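Local coordinates for protein cAMP factor (Mobiluncus curtisii, PDB 6JLC) that probably acts as a secreted pore-forming toxin that takes part in the haemolytic CAMP reaction of this vaginal bacterium, at residues L158-D170 with Y182-W196. Residues are numbered along the deposited sequence; the frame is centred on the assembly and turned at random.
Sequences LNKAIWNTRVARD and YQTLNKEITKAVRVW. With ACT (acetate ion), chain B.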
# COMPACT_ATOMS: atom_id res chain seq x y z
N LEU A 158 -1.64 -4.56 -12.82
CA LEU A 158 -1.35 -5.60 -13.79
C LEU A 158 -0.64 -6.76 -13.09
O LEU A 158 -0.93 -7.89 -13.30
CB LEU A 158 -0.51 -5.07 -14.90
CG LEU A 158 0.04 -6.07 -15.88
CD1 LEU A 158 -1.03 -6.98 -16.41
CD2 LEU A 158 0.80 -5.42 -16.99
N ASN A 159 0.29 -6.43 -12.23
CA ASN A 159 1.01 -7.44 -11.49
C ASN A 159 0.09 -8.23 -10.61
O ASN A 159 0.21 -9.40 -10.50
CB ASN A 159 2.16 -6.87 -10.69
CG ASN A 159 3.27 -7.86 -10.48
OD1 ASN A 159 3.98 -7.83 -9.51
ND2 ASN A 159 3.40 -8.74 -11.39
N LYS A 160 -0.86 -7.55 -9.99
CA LYS A 160 -1.85 -8.26 -9.18
C LYS A 160 -2.65 -9.24 -10.02
O LYS A 160 -2.91 -10.37 -9.59
CB LYS A 160 -2.77 -7.25 -8.49
CG LYS A 160 -3.44 -7.80 -7.23
CD LYS A 160 -3.96 -6.68 -6.33
CE LYS A 160 -2.81 -5.90 -5.70
NZ LYS A 160 -3.12 -4.45 -5.57
N ALA A 161 -3.06 -8.83 -11.23
CA ALA A 161 -3.80 -9.73 -12.11
C ALA A 161 -2.94 -10.92 -12.53
O ALA A 161 -3.44 -12.05 -12.60
CB ALA A 161 -4.31 -8.97 -13.34
N ILE A 162 -1.65 -10.69 -12.80
CA ILE A 162 -0.76 -11.80 -13.14
C ILE A 162 -0.70 -12.79 -11.99
O ILE A 162 -0.85 -14.00 -12.17
CB ILE A 162 0.64 -11.27 -13.50
CG1 ILE A 162 0.59 -10.44 -14.79
CG2 ILE A 162 1.67 -12.42 -13.58
CD1 ILE A 162 1.87 -9.66 -15.07
N TRP A 163 -0.47 -12.29 -10.78
CA TRP A 163 -0.35 -13.19 -9.64
C TRP A 163 -1.67 -13.87 -9.33
O TRP A 163 -1.70 -15.08 -9.06
CB TRP A 163 0.18 -12.44 -8.43
CG TRP A 163 1.65 -12.32 -8.48
CD1 TRP A 163 2.39 -11.20 -8.74
CD2 TRP A 163 2.60 -13.38 -8.30
NE1 TRP A 163 3.73 -11.49 -8.71
CE2 TRP A 163 3.88 -12.83 -8.44
CE3 TRP A 163 2.47 -14.75 -8.01
CZ2 TRP A 163 5.05 -13.60 -8.32
CZ3 TRP A 163 3.63 -15.52 -7.89
CH2 TRP A 163 4.90 -14.93 -8.04
N ASN A 164 -2.78 -13.11 -9.38
CA ASN A 164 -4.09 -13.72 -9.22
C ASN A 164 -4.30 -14.85 -10.21
O ASN A 164 -4.90 -15.89 -9.86
CB ASN A 164 -5.20 -12.68 -9.39
CG ASN A 164 -5.39 -11.80 -8.18
OD1 ASN A 164 -4.95 -12.14 -7.08
ND2 ASN A 164 -6.05 -10.66 -8.38
N THR A 165 -3.84 -14.67 -11.45
CA THR A 165 -4.06 -15.70 -12.47
C THR A 165 -3.18 -16.92 -12.20
O THR A 165 -3.62 -18.06 -12.39
CB THR A 165 -3.80 -15.14 -13.87
OG1 THR A 165 -4.62 -13.98 -14.06
CG2 THR A 165 -4.13 -16.16 -14.94
N ARG A 166 -1.94 -16.69 -11.77
CA ARG A 166 -1.06 -17.80 -11.41
C ARG A 166 -1.64 -18.62 -10.26
O ARG A 166 -1.68 -19.85 -10.32
CB ARG A 166 0.32 -17.28 -11.04
CG ARG A 166 1.13 -16.75 -12.20
CD ARG A 166 2.33 -15.98 -11.67
NE ARG A 166 3.31 -15.75 -12.72
CZ ARG A 166 4.16 -14.73 -12.72
NH1 ARG A 166 4.16 -13.85 -11.73
NH2 ARG A 166 5.01 -14.59 -13.73
N VAL A 167 -2.09 -17.94 -9.21
CA VAL A 167 -2.66 -18.64 -8.06
C VAL A 167 -3.86 -19.47 -8.48
O VAL A 167 -3.94 -20.67 -8.19
CB VAL A 167 -3.03 -17.64 -6.95
CG1 VAL A 167 -4.00 -18.28 -5.96
CG2 VAL A 167 -1.78 -17.16 -6.23
N ALA A 168 -4.80 -18.85 -9.20
CA ALA A 168 -5.98 -19.57 -9.68
C ALA A 168 -5.61 -20.68 -10.66
O ALA A 168 -6.28 -21.72 -10.70
CB ALA A 168 -6.97 -18.60 -10.32
N ARG A 169 -4.56 -20.49 -11.45
CA ARG A 169 -4.18 -21.52 -12.41
C ARG A 169 -3.74 -22.80 -11.69
O ARG A 169 -4.09 -23.90 -12.11
CB ARG A 169 -3.06 -21.01 -13.32
CG ARG A 169 -2.35 -22.11 -14.11
CD ARG A 169 -0.90 -21.73 -14.39
NE ARG A 169 -0.15 -21.42 -13.18
CZ ARG A 169 0.98 -20.72 -13.16
NH1 ARG A 169 1.51 -20.25 -14.28
NH2 ARG A 169 1.60 -20.49 -12.00
N ASP A 170 -2.97 -22.65 -10.61
CA ASP A 170 -2.44 -23.81 -9.90
C ASP A 170 -3.52 -24.53 -9.11
O ASP A 170 -3.40 -25.74 -8.86
CB ASP A 170 -1.31 -23.37 -8.98
CG ASP A 170 -0.13 -22.79 -9.73
OD1 ASP A 170 0.18 -23.28 -10.84
OD2 ASP A 170 0.50 -21.85 -9.19
N TYR A 182 -3.60 -25.97 -19.69
CA TYR A 182 -2.65 -25.31 -18.80
C TYR A 182 -1.63 -24.49 -19.58
O TYR A 182 -1.35 -23.34 -19.24
CB TYR A 182 -1.95 -26.36 -17.94
CG TYR A 182 -1.02 -25.81 -16.88
CD1 TYR A 182 0.34 -25.63 -17.14
CD2 TYR A 182 -1.48 -25.53 -15.60
CE1 TYR A 182 1.20 -25.16 -16.16
CE2 TYR A 182 -0.63 -25.07 -14.61
CZ TYR A 182 0.71 -24.88 -14.90
OH TYR A 182 1.56 -24.41 -13.91
N GLN A 183 -1.05 -25.09 -20.63
CA GLN A 183 0.02 -24.44 -21.38
C GLN A 183 -0.48 -23.21 -22.14
O GLN A 183 0.20 -22.18 -22.18
CB GLN A 183 0.66 -25.45 -22.34
CG GLN A 183 1.86 -24.92 -23.11
CD GLN A 183 2.58 -26.01 -23.87
OE1 GLN A 183 3.49 -26.65 -23.34
NE2 GLN A 183 2.19 -26.21 -25.12
N THR A 184 -1.66 -23.31 -22.75
CA THR A 184 -2.27 -22.14 -23.40
C THR A 184 -2.41 -20.98 -22.43
O THR A 184 -2.11 -19.83 -22.76
CB THR A 184 -3.63 -22.52 -23.97
OG1 THR A 184 -3.49 -23.69 -24.78
CG2 THR A 184 -4.23 -21.37 -24.78
N LEU A 185 -2.91 -21.26 -21.22
CA LEU A 185 -3.05 -20.19 -20.23
C LEU A 185 -1.69 -19.60 -19.87
O LEU A 185 -1.55 -18.38 -19.74
CB LEU A 185 -3.76 -20.72 -18.98
CG LEU A 185 -3.91 -19.72 -17.83
CD1 LEU A 185 -4.65 -18.47 -18.29
CD2 LEU A 185 -4.59 -20.35 -16.60
N ASN A 186 -0.68 -20.46 -19.69
CA ASN A 186 0.65 -19.96 -19.37
C ASN A 186 1.17 -19.02 -20.46
O ASN A 186 1.81 -18.01 -20.17
CB ASN A 186 1.62 -21.12 -19.15
CG ASN A 186 1.71 -21.51 -17.69
OD1 ASN A 186 0.91 -21.08 -16.87
ND2 ASN A 186 2.70 -22.33 -17.36
N LYS A 187 0.89 -19.34 -21.73
CA LYS A 187 1.29 -18.45 -22.82
C LYS A 187 0.64 -17.08 -22.68
O LYS A 187 1.27 -16.05 -22.93
CB LYS A 187 0.94 -19.08 -24.17
CG LYS A 187 1.75 -20.32 -24.49
CD LYS A 187 1.10 -21.12 -25.62
CE LYS A 187 2.12 -21.97 -26.36
NZ LYS A 187 3.02 -22.71 -25.43
N GLU A 188 -0.62 -17.04 -22.26
CA GLU A 188 -1.28 -15.74 -22.08
C GLU A 188 -0.73 -15.01 -20.87
O GLU A 188 -0.61 -13.78 -20.88
CB GLU A 188 -2.78 -15.93 -21.97
CG GLU A 188 -3.40 -16.55 -23.21
CD GLU A 188 -3.53 -15.56 -24.36
OE1 GLU A 188 -3.31 -14.35 -24.13
OE2 GLU A 188 -3.85 -16.00 -25.48
N ILE A 189 -0.40 -15.74 -19.80
CA ILE A 189 0.26 -15.12 -18.66
C ILE A 189 1.57 -14.48 -19.09
O ILE A 189 1.89 -13.35 -18.71
CB ILE A 189 0.49 -16.18 -17.56
CG1 ILE A 189 -0.85 -16.68 -17.01
CG2 ILE A 189 1.34 -15.59 -16.43
CD1 ILE A 189 -0.67 -17.85 -16.05
N THR A 190 2.34 -15.20 -19.92
CA THR A 190 3.62 -14.66 -20.38
C THR A 190 3.43 -13.36 -21.15
O THR A 190 4.22 -12.42 -21.00
CB THR A 190 4.33 -15.70 -21.24
OG1 THR A 190 4.78 -16.78 -20.40
CG2 THR A 190 5.54 -15.07 -21.94
N LYS A 191 2.39 -13.28 -21.98
CA LYS A 191 2.12 -12.04 -22.70
C LYS A 191 1.91 -10.89 -21.73
O LYS A 191 2.42 -9.78 -21.94
CB LYS A 191 0.91 -12.21 -23.61
CG LYS A 191 1.04 -13.35 -24.60
CD LYS A 191 -0.17 -13.43 -25.53
CE LYS A 191 -0.22 -14.77 -26.27
NZ LYS A 191 -1.45 -14.90 -27.11
N ALA A 192 1.15 -11.12 -20.66
CA ALA A 192 0.95 -10.07 -19.66
C ALA A 192 2.26 -9.72 -18.95
O ALA A 192 2.52 -8.55 -18.67
CB ALA A 192 -0.12 -10.51 -18.66
N VAL A 193 3.08 -10.73 -18.64
CA VAL A 193 4.36 -10.46 -17.98
C VAL A 193 5.20 -9.51 -18.83
O VAL A 193 5.84 -8.59 -18.30
CB VAL A 193 5.10 -11.78 -17.69
CG1 VAL A 193 6.57 -11.52 -17.30
CG2 VAL A 193 4.39 -12.60 -16.59
N ARG A 194 5.19 -9.70 -20.15
CA ARG A 194 6.03 -8.87 -21.02
C ARG A 194 5.58 -7.41 -20.96
O ARG A 194 6.41 -6.50 -20.81
CB ARG A 194 5.99 -9.40 -22.46
CG ARG A 194 6.73 -10.71 -22.60
CD ARG A 194 7.05 -11.06 -24.04
NE ARG A 194 7.70 -12.37 -24.10
CZ ARG A 194 8.98 -12.59 -23.78
NH1 ARG A 194 9.76 -11.59 -23.39
NH2 ARG A 194 9.47 -13.82 -23.86
N VAL A 195 4.27 -7.18 -21.05
CA VAL A 195 3.72 -5.84 -20.87
C VAL A 195 4.19 -5.25 -19.55
O VAL A 195 4.65 -4.10 -19.49
CB VAL A 195 2.18 -5.88 -20.95
CG1 VAL A 195 1.60 -4.48 -20.71
CG2 VAL A 195 1.73 -6.41 -22.29
N TRP A 196 4.10 -6.04 -18.47
CA TRP A 196 4.49 -5.54 -17.15
C TRP A 196 5.96 -5.13 -17.10
O TRP A 196 6.32 -4.17 -16.41
CB TRP A 196 4.20 -6.61 -16.10
CG TRP A 196 4.56 -6.20 -14.71
CD1 TRP A 196 3.82 -5.43 -13.86
CD2 TRP A 196 5.75 -6.54 -14.01
NE1 TRP A 196 4.48 -5.28 -12.67
CE2 TRP A 196 5.67 -5.96 -12.73
CE3 TRP A 196 6.88 -7.30 -14.33
CZ2 TRP A 196 6.67 -6.09 -11.78
CZ3 TRP A 196 7.87 -7.43 -13.39
CH2 TRP A 196 7.77 -6.83 -12.13
C ACT B . 4.08 -17.59 -15.57
O ACT B . 3.45 -17.96 -14.54
OXT ACT B . 4.90 -16.65 -15.69
CH3 ACT B . 3.81 -18.38 -16.89
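Tyr182 lies beside the bent chain of Arg169: its CE2 is 3.4 Å from Arg169 CD, and its hydroxyl, suited to a charged neighbour, sits over one face of the guanidinium. Leu185 packs its CD2 against Arg169 CB, an apolar bed for the arginine's aliphatic half. Asn186 takes the polar end, its OD1 accepting at 2.8 Å from Arg169 NH1, which the turn at chi3 (56°) brings round. Asp170 adds a salt bridge to Arg169 NE, resting on weak hydrogen bonds, to the Asn186 and acetate bonds at the guanidinium edge. The acetate ion, probably from crystallisation, is gripped by Arg166 and Arg169 of the same helix: its O receives Arg166 NE at 2.9 Å and Arg169 NH1 at 3.0 Å, while OXT takes Arg166 NH2. Branched Ile189 sits among Ile162, Thr165, Arg166 and Arg169, its CG2 3.5 Å from the acetate C, against a flat face of the ion. Small Ala192 leaves room for Ile162, a knob also held by Ile189, Val193 and Trp196. Val193 CG2 lies 3.5 Å from Arg166 NH2 and touches Ile162 CG2. On the Trp196 ring the Asn159 amide stacks, planes 18° apart, and Trp196 CB touches Leu158 CD2 at 3.7 Å. The helices run antiparallel at 157°, axes 10.0 Å apart; with helix 203-222 this knobs-into-holes pairing forms the three-helix bundle ending this C-terminal piece of the CAMP factor.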